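Local coordinates for protein NADPH-flavin oxidoreductase (Vibrio harveyi, PDB 1BKJ) that catalyses the NADPH-dependent reduction of FMN to FMNH2 as a flavin-containing homodimer, supplying reduced flavin to luciferase for bioluminescence, at residues Ala61-Asn66 with Arg133-Gln138; Ile110-Cys115 with Gly126-Gly131. All blocks are in the same frame, centred on the assembly; numbering follows the deposited sequence.

Contact 1 of 2, residues Ala61-Asn66 with Arg133-Gln138; sequences AQFAGN and RNSAAQ
F63 and Q138 meet ring against aliphatic stem, a small example of an aromatic side chain at a helix end packing on the start of a second helix. The CB of Q138 stands over one face of the F63 ring, displaced toward its rim, in a CH-pi contact with CB 3.9 Å from the ring centroid and 21° off the ring normal. CZ of the ring comes nearest, 3.7 Å from Q138 CB. The amide of Q138 does not stack on the phenyl group: the two planes are 65° apart, and the chain bends at chi2 (104°), so the stem rather than the polar end does the touching. S135 completes the contact from an oblique direction. Its CB lies 4.0 Å from F63 CD1 and 3.5 Å from F63 O, so one methylene group packs against both the ring and the backbone at the helix end. The contact lies at the protein surface, and between these two segments it is a matter of packing, with no hydrogen bond across it. S135 occupies the N-cap position of helix 136-142 without making a side-chain capping bond. The contact thus joins the C-terminal end of helix 54-63 to the start of helix 136-142, where V139 and L142 also touch F63.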
ATOM      1  N   ALA A  61      19.542  10.755   5.047  1.00 15.04           N
ATOM      2  CA  ALA A  61      20.334   9.639   4.520  1.00 14.67           C
ATOM      3  C   ALA A  61      20.942   8.851   5.671  1.00 14.93           C
ATOM      4  O   ALA A  61      20.954   7.632   5.644  1.00 15.36           O
ATOM      5  CB  ALA A  61      21.426  10.148   3.570  1.00 14.99           C
ATOM      6  N   GLN A  62      21.337   9.569   6.723  1.00 15.16           N
ATOM      7  CA  GLN A  62      21.913   8.974   7.922  1.00 16.23           C
ATOM      8  C   GLN A  62      20.818   8.251   8.702  1.00 16.31           C
ATOM      9  O   GLN A  62      21.007   7.110   9.137  1.00 16.17           O
ATOM     10  CB  GLN A  62      22.557  10.059   8.790  1.00 17.63           C
ATOM     11  CG  GLN A  62      23.245   9.561  10.046  1.00 20.16           C
ATOM     12  CD  GLN A  62      23.853  10.686  10.821  1.00 22.98           C
ATOM     13  OE1 GLN A  62      24.791  11.346  10.355  1.00 24.69           O
ATOM     14  NE2 GLN A  62      23.310  10.945  12.000  1.00 24.33           N
ATOM     15  N   PHE A  63      19.654   8.894   8.808  1.00 16.13           N
ATOM     16  CA  PHE A  63      18.522   8.324   9.527  1.00 16.62           C
ATOM     17  C   PHE A  63      17.930   7.107   8.836  1.00 16.79           C
ATOM     18  O   PHE A  63      17.221   6.333   9.460  1.00 17.35           O
ATOM     19  CB  PHE A  63      17.450   9.383   9.779  1.00 17.50           C
ATOM     20  CG  PHE A  63      17.792  10.367  10.874  1.00 17.77           C
ATOM     21  CD1 PHE A  63      18.653  10.012  11.931  1.00 19.09           C
ATOM     22  CD2 PHE A  63      17.258  11.666  10.846  1.00 18.40           C
ATOM     23  CE1 PHE A  63      18.987  10.941  12.951  1.00 20.90           C
ATOM     24  CE2 PHE A  63      17.578  12.609  11.857  1.00 19.45           C
ATOM     25  CZ  PHE A  63      18.447  12.245  12.912  1.00 20.13           C
ATOM     26  N   ALA A  64      18.265   6.934   7.558  1.00 16.69           N
ATOM     27  CA  ALA A  64      17.820   5.797   6.756  1.00 16.57           C
ATOM     28  C   ALA A  64      18.812   4.638   6.854  1.00 16.93           C
ATOM     29  O   ALA A  64      18.569   3.565   6.305  1.00 18.07           O
ATOM     30  CB  ALA A  64      17.644   6.214   5.293  1.00 15.87           C
ATOM     31  N   GLY A  65      19.921   4.863   7.561  1.00 17.21           N
ATOM     32  CA  GLY A  65      20.951   3.844   7.732  1.00 17.22           C
ATOM     33  C   GLY A  65      22.103   4.029   6.775  1.00 16.97           C
ATOM     34  O   GLY A  65      22.623   3.052   6.232  1.00 17.11           O
ATOM     35  N   ASN A  66      22.504   5.292   6.600  1.00 16.68           N
ATOM     36  CA  ASN A  66      23.579   5.713   5.687  1.00 17.21           C
ATOM     37  C   ASN A  66      23.374   5.218   4.249  1.00 17.58           C
ATOM     38  O   ASN A  66      24.256   4.596   3.642  1.00 18.18           O
ATOM     39  CB  ASN A  66      24.975   5.360   6.229  1.00 17.13           C
ATOM     40  CG  ASN A  66      25.349   6.179   7.449  1.00 18.42           C
ATOM     41  OD1 ASN A  66      25.166   7.402   7.485  1.00 19.75           O
ATOM     42  ND2 ASN A  66      25.882   5.512   8.456  1.00 18.44           N
ATOM     43  N   ARG A 133      12.239   4.228   9.301  1.00 13.94           N
ATOM     44  CA  ARG A 133      11.502   3.741  10.488  1.00 14.73           C
ATOM     45  C   ARG A 133      12.387   3.300  11.659  1.00 15.21           C
ATOM     46  O   ARG A 133      11.951   3.332  12.815  1.00 14.96           O
ATOM     47  CB  ARG A 133      10.503   2.630  10.125  1.00 13.75           C
ATOM     48  CG  ARG A 133       9.296   3.128   9.328  1.00 12.85           C
ATOM     49  CD  ARG A 133       8.105   2.155   9.378  1.00 12.34           C
ATOM     50  NE  ARG A 133       8.447   0.798   8.969  1.00 11.26           N
ATOM     51  CZ  ARG A 133       8.538   0.367   7.713  1.00 11.70           C
ATOM     52  NH1 ARG A 133       8.310   1.174   6.681  1.00 12.44           N
ATOM     53  NH2 ARG A 133       8.900  -0.885   7.486  1.00 11.64           N
ATOM     54  N   ASN A 134      13.648   2.975  11.370  1.00 16.51           N
ATOM     55  CA  ASN A 134      14.587   2.575  12.418  1.00 17.62           C
ATOM     56  C   ASN A 134      15.009   3.783  13.302  1.00 17.45           C
ATOM     57  O   ASN A 134      15.434   3.615  14.445  1.00 17.50           O
ATOM     58  CB  ASN A 134      15.784   1.823  11.814  1.00 19.95           C
ATOM     59  CG  ASN A 134      16.460   0.908  12.822  1.00 23.22           C
ATOM     60  OD1 ASN A 134      15.791   0.145  13.536  1.00 24.30           O
ATOM     61  ND2 ASN A 134      17.784   1.016  12.932  1.00 23.97           N
ATOM     62  N   SER A 135      14.797   4.991  12.774  1.00 17.42           N
ATOM     63  CA  SER A 135      15.068   6.263  13.457  1.00 17.85           C
ATOM     64  C   SER A 135      13.793   7.118  13.341  1.00 17.39           C
ATOM     65  O   SER A 135      13.865   8.332  13.130  1.00 17.67           O
ATOM     66  CB  SER A 135      16.232   6.987  12.778  1.00 18.45           C
ATOM     67  OG  SER A 135      17.466   6.340  13.035  1.00 22.01           O
ATOM     68  N   ALA A 136      12.633   6.478  13.523  1.00 16.62           N
ATOM     69  CA  ALA A 136      11.311   7.116  13.397  1.00 16.24           C
ATOM     70  C   ALA A 136      11.072   8.429  14.147  1.00 15.93           C
ATOM     71  O   ALA A 136      10.717   9.419  13.518  1.00 15.30           O
ATOM     72  CB  ALA A 136      10.215   6.116  13.711  1.00 16.30           C
ATOM     73  N   ALA A 137      11.334   8.450  15.456  1.00 16.09           N
ATOM     74  CA  ALA A 137      11.151   9.646  16.294  1.00 17.19           C
ATOM     75  C   ALA A 137      12.028  10.833  15.851  1.00 17.90           C
ATOM     76  O   ALA A 137      11.569  11.980  15.833  1.00 17.90           O
ATOM     77  CB  ALA A 137      11.407   9.312  17.759  1.00 17.31           C
ATOM     78  N   GLN A 138      13.259  10.544  15.422  1.00 17.90           N
ATOM     79  CA  GLN A 138      14.176  11.582  14.952  1.00 18.49           C
ATOM     80  C   GLN A 138      13.763  12.170  13.594  1.00 17.66           C
ATOM     81  O   GLN A 138      13.847  13.379  13.396  1.00 17.09           O
ATOM     82  CB  GLN A 138      15.603  11.046  14.896  1.00 20.72           C
ATOM     83  CG  GLN A 138      16.146  10.518  16.234  1.00 24.22           C
ATOM     84  CD  GLN A 138      16.156   8.992  16.288  1.00 27.48           C
ATOM     85  OE1 GLN A 138      15.105   8.339  16.427  1.00 28.59           O
ATOM     86  NE2 GLN A 138      17.352   8.408  16.141  1.00 29.39           N
TER

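Contact 2 of 2, residues Ile110-Cys115 with Gly126-Gly131; sequences IMAQNC and GVYIGG. With FMN (flavin mononucleotide), chain D.
Two side-chain torsions bring Q113 and Y128 together: the glutamine has CG anti to its backbone N (chi1 -174°) and then bends at chi2 (55°), which carries its amide to the phenol of Y128. There Y128 OH donates a hydrogen bond of 2.8 Å to Q113 OE1, in the carbonyl plane and on a lone pair. The oxygen lies at the ring edge, and amide and ring are nearly coplanar, 13° apart, although the side chains run roughly at right angles. A112 adds an apolar touch, its CB 3.7 Å from Y128 CE2. The amide has a second tie, since Q113 NE2 is hydrogen-bonded to N114 OD1 of the second subunit, so the phenol is linked through Q113 to the dimer interface. Over one face of the Y128 ring lies the flavin methyl C8M. Farther along the same segment two backbone N-H groups bind the isoalloxazine: G130 N donates to FMN N5 at 3.0 Å, and G131 N donates to FMN O4 at 3.3 Å. Helix 98-121 thereby packs on strand 125-129, outermost in this chain's sheet, whose end and following glycines form one wall of the flavin pocket, as in the nitroreductase fold, where FMN binds at the dimer interface.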
ATOM      1  N   ILE A 110      -0.604   2.231  -1.879  1.00 12.70           N
ATOM      2  CA  ILE A 110      -1.345   2.401  -3.139  1.00 12.36           C
ATOM      3  C   ILE A 110      -0.900   3.704  -3.830  1.00 12.70           C
ATOM      4  O   ILE A 110      -0.528   3.692  -5.000  1.00 12.70           O
ATOM      5  CB  ILE A 110      -2.884   2.457  -2.887  1.00 12.43           C
ATOM      6  CG1 ILE A 110      -3.364   1.125  -2.319  1.00 12.66           C
ATOM      7  CG2 ILE A 110      -3.665   2.776  -4.173  1.00 11.84           C
ATOM      8  CD1 ILE A 110      -4.746   1.182  -1.766  1.00 13.08           C
ATOM      9  N   MET A 111      -0.915   4.806  -3.085  1.00 12.37           N
ATOM     10  CA  MET A 111      -0.519   6.107  -3.618  1.00 13.16           C
ATOM     11  C   MET A 111       0.932   6.143  -4.109  1.00 12.96           C
ATOM     12  O   MET A 111       1.199   6.631  -5.226  1.00 12.69           O
ATOM     13  CB  MET A 111      -0.747   7.207  -2.577  1.00 12.55           C
ATOM     14  CG  MET A 111      -0.394   8.574  -3.081  1.00 14.42           C
ATOM     15  SD  MET A 111      -0.653   9.860  -1.937  1.00 17.80           S
ATOM     16  CE  MET A 111      -2.304  10.247  -2.325  1.00 18.19           C
ATOM     17  N   ALA A 112       1.846   5.632  -3.275  1.00 11.89           N
ATOM     18  CA  ALA A 112       3.270   5.597  -3.597  1.00 12.06           C
ATOM     19  C   ALA A 112       3.592   4.779  -4.833  1.00 11.96           C
ATOM     20  O   ALA A 112       4.463   5.166  -5.618  1.00 11.76           O
ATOM     21  CB  ALA A 112       4.065   5.115  -2.430  1.00 11.44           C
ATOM     22  N   GLN A 113       2.861   3.680  -5.032  1.00 11.76           N
ATOM     23  CA  GLN A 113       3.082   2.848  -6.196  1.00 11.72           C
ATOM     24  C   GLN A 113       2.648   3.555  -7.468  1.00 12.13           C
ATOM     25  O   GLN A 113       3.275   3.371  -8.502  1.00 12.26           O
ATOM     26  CB  GLN A 113       2.445   1.461  -6.038  1.00 12.18           C
ATOM     27  CG  GLN A 113       2.755   0.450  -7.160  1.00 11.11           C
ATOM     28  CD  GLN A 113       4.247   0.226  -7.438  1.00 11.75           C
ATOM     29  OE1 GLN A 113       5.104   0.488  -6.598  1.00 12.32           O
ATOM     30  NE2 GLN A 113       4.549  -0.285  -8.621  1.00 11.46           N
ATOM     31  N   ASN A 114       1.625   4.409  -7.373  1.00 11.82           N
ATOM     32  CA  ASN A 114       1.172   5.194  -8.523  1.00 12.34           C
ATOM     33  C   ASN A 114       2.259   6.217  -8.893  1.00 12.28           C
ATOM     34  O   ASN A 114       2.606   6.354 -10.070  1.00 12.45           O
ATOM     35  CB  ASN A 114      -0.140   5.910  -8.212  1.00 12.36           C
ATOM     36  CG  ASN A 114      -1.354   5.189  -8.767  1.00 12.87           C
ATOM     37  OD1 ASN A 114      -1.289   4.043  -9.196  1.00 13.96           O
ATOM     38  ND2 ASN A 114      -2.474   5.877  -8.770  1.00 13.54           N
ATOM     39  N   CYS A 115       2.858   6.839  -7.869  1.00 12.07           N
ATOM     40  CA  CYS A 115       3.937   7.827  -8.027  1.00 12.40           C
ATOM     41  C   CYS A 115       5.148   7.192  -8.696  1.00 12.81           C
ATOM     42  O   CYS A 115       5.639   7.711  -9.703  1.00 12.55           O
ATOM     43  CB  CYS A 115       4.360   8.404  -6.675  1.00 11.61           C
ATOM     44  SG  CYS A 115       3.172   9.523  -5.927  1.00 13.69           S
ATOM     45  N   GLY A 126      13.726   4.618  -9.353  1.00 14.07           N
ATOM     46  CA  GLY A 126      13.380   4.859  -7.967  1.00 13.52           C
ATOM     47  C   GLY A 126      13.525   3.681  -7.026  1.00 13.38           C
ATOM     48  O   GLY A 126      13.755   2.552  -7.460  1.00 12.02           O
ATOM     49  N   VAL A 127      13.414   3.969  -5.729  1.00 12.76           N
ATOM     50  CA  VAL A 127      13.519   2.959  -4.691  1.00 12.45           C
ATOM     51  C   VAL A 127      12.802   3.458  -3.451  1.00 12.08           C
ATOM     52  O   VAL A 127      12.913   4.624  -3.088  1.00 11.95           O
ATOM     53  CB  VAL A 127      15.030   2.581  -4.370  1.00 12.30           C
ATOM     54  CG1 VAL A 127      15.817   3.762  -3.814  1.00 12.63           C
ATOM     55  CG2 VAL A 127      15.122   1.373  -3.421  1.00 12.15           C
ATOM     56  N   TYR A 128      12.049   2.565  -2.816  1.00 12.31           N
ATOM     57  CA  TYR A 128      11.353   2.898  -1.571  1.00 12.26           C
ATOM     58  C   TYR A 128      12.402   2.870  -0.459  1.00 12.50           C
ATOM     59  O   TYR A 128      13.396   2.146  -0.578  1.00 12.39           O
ATOM     60  CB  TYR A 128      10.310   1.853  -1.232  1.00 11.86           C
ATOM     61  CG  TYR A 128       9.037   1.860  -2.018  1.00 11.60           C
ATOM     62  CD1 TYR A 128       8.947   1.191  -3.246  1.00 11.23           C
ATOM     63  CD2 TYR A 128       7.889   2.505  -1.519  1.00 10.95           C
ATOM     64  CE1 TYR A 128       7.736   1.156  -3.974  1.00 10.79           C
ATOM     65  CE2 TYR A 128       6.673   2.480  -2.237  1.00 10.55           C
ATOM     66  CZ  TYR A 128       6.613   1.802  -3.465  1.00 10.84           C
ATOM     67  OH  TYR A 128       5.463   1.764  -4.185  1.00 10.72           O
ATOM     68  N   ILE A 129      12.216   3.679   0.586  1.00 11.93           N
ATOM     69  CA  ILE A 129      13.152   3.741   1.714  1.00 11.95           C
ATOM     70  C   ILE A 129      12.394   3.535   3.038  1.00 12.25           C
ATOM     71  O   ILE A 129      11.895   4.498   3.640  1.00 12.09           O
ATOM     72  CB  ILE A 129      13.977   5.101   1.743  1.00 12.19           C
ATOM     73  CG1 ILE A 129      14.713   5.358   0.405  1.00 12.39           C
ATOM     74  CG2 ILE A 129      14.982   5.128   2.923  1.00 12.10           C
ATOM     75  CD1 ILE A 129      15.792   4.359   0.033  1.00 12.70           C
ATOM     76  N   GLY A 130      12.310   2.277   3.472  1.00 11.87           N
ATOM     77  CA  GLY A 130      11.642   1.949   4.721  1.00 12.65           C
ATOM     78  C   GLY A 130      12.584   2.057   5.906  1.00 13.20           C
ATOM     79  O   GLY A 130      12.145   2.011   7.060  1.00 13.71           O
ATOM     80  N   GLY A 131      13.876   2.239   5.606  1.00 13.51           N
ATOM     81  CA  GLY A 131      14.920   2.381   6.609  1.00 13.43           C
ATOM     82  C   GLY A 131      14.731   3.541   7.571  1.00 13.53           C
ATOM     83  O   GLY A 131      15.263   3.503   8.675  1.00 14.03           O
TER
HETATM   84  N1  FMN D 241      15.563  -0.734  -0.696  1.00 12.32           N
HETATM   85  C2  FMN D 241      16.671  -0.088  -0.199  1.00 12.77           C
HETATM   86  O2  FMN D 241      17.782  -0.164  -0.658  1.00 13.92           O
HETATM   87  N3  FMN D 241      16.404   0.617   0.966  1.00 13.10           N
HETATM   88  C4  FMN D 241      15.223   0.551   1.763  1.00 12.97           C
HETATM   89  O4  FMN D 241      15.220   1.142   2.828  1.00 14.65           O
HETATM   90  C4A FMN D 241      14.166  -0.236   1.196  1.00 12.67           C
HETATM   91  N5  FMN D 241      12.924  -0.103   1.803  1.00 12.23           N
HETATM   92  C5A FMN D 241      11.770  -0.594   1.173  1.00 11.50           C
HETATM   93  C6  FMN D 241      10.550  -0.304   1.756  1.00 11.86           C
HETATM   94  C7  FMN D 241       9.367  -0.713   1.143  1.00 11.58           C
HETATM   95  C7M FMN D 241       8.034  -0.171   1.740  1.00 11.89           C
HETATM   96  C8  FMN D 241       9.424  -1.469  -0.063  1.00 11.79           C
HETATM   97  C8M FMN D 241       8.222  -2.063  -0.720  1.00 10.46           C
HETATM   98  C9  FMN D 241      10.629  -1.760  -0.648  1.00 11.32           C
HETATM   99  C9A FMN D 241      11.847  -1.316  -0.045  1.00 11.70           C
HETATM  100  N10 FMN D 241      13.147  -1.500  -0.643  1.00 12.66           N
HETATM  101  C10 FMN D 241      14.295  -0.884  -0.081  1.00 12.23           C
HETATM  102  C1' FMN D 241      13.288  -2.008  -1.900  1.00 12.59           C
HETATM  103  C2' FMN D 241      13.695  -3.457  -2.033  1.00 13.09           C
HETATM  104  O2' FMN D 241      14.599  -4.040  -1.194  1.00 13.30           O
HETATM  105  C3' FMN D 241      13.148  -4.217  -3.168  1.00 14.23           C
HETATM  106  O3' FMN D 241      11.866  -3.850  -3.609  1.00 14.76           O
HETATM  107  C4' FMN D 241      13.500  -5.655  -3.434  1.00 14.16           C
HETATM  108  O4' FMN D 241      14.616  -6.233  -2.801  1.00 17.45           O
HETATM  109  C5' FMN D 241      12.984  -6.339  -4.608  1.00 14.17           C
HETATM  110  O5' FMN D 241      13.836  -5.802  -5.666  1.00 14.48           O
HETATM  111  P   FMN D 241      13.320  -4.843  -6.878  1.00 14.02           P
HETATM  112  O1P FMN D 241      12.473  -5.716  -7.670  1.00 14.95           O
HETATM  113  O2P FMN D 241      14.589  -4.378  -7.490  1.00 14.16           O
HETATM  114  O3P FMN D 241      12.458  -3.775  -6.320  1.00 15.05           O

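Contacts 1 and 2 show a surface packing and a buried cofactor site built from neighbouring parts of one chain, with centres 16 Å apart. They touch directly where A64 CB, of segment 61-66, packs on I129 CG2, of segment 126-131, at 3.7 Å. The chain also connects them: after strand 125-129 it runs through the flavin-binding glycines G130 and G131 to R133 and helix 136-142. Contact 2 borders the FMN itself, whereas in contact 1 the F63 side chain is about 11 Å from a bound FMN. Segment 61-66 nevertheless has a link to the pocket, because A64 O is hydrogen-bonded to NE2 of Q67, whose OE1 is hydrogen-bonded to FMN.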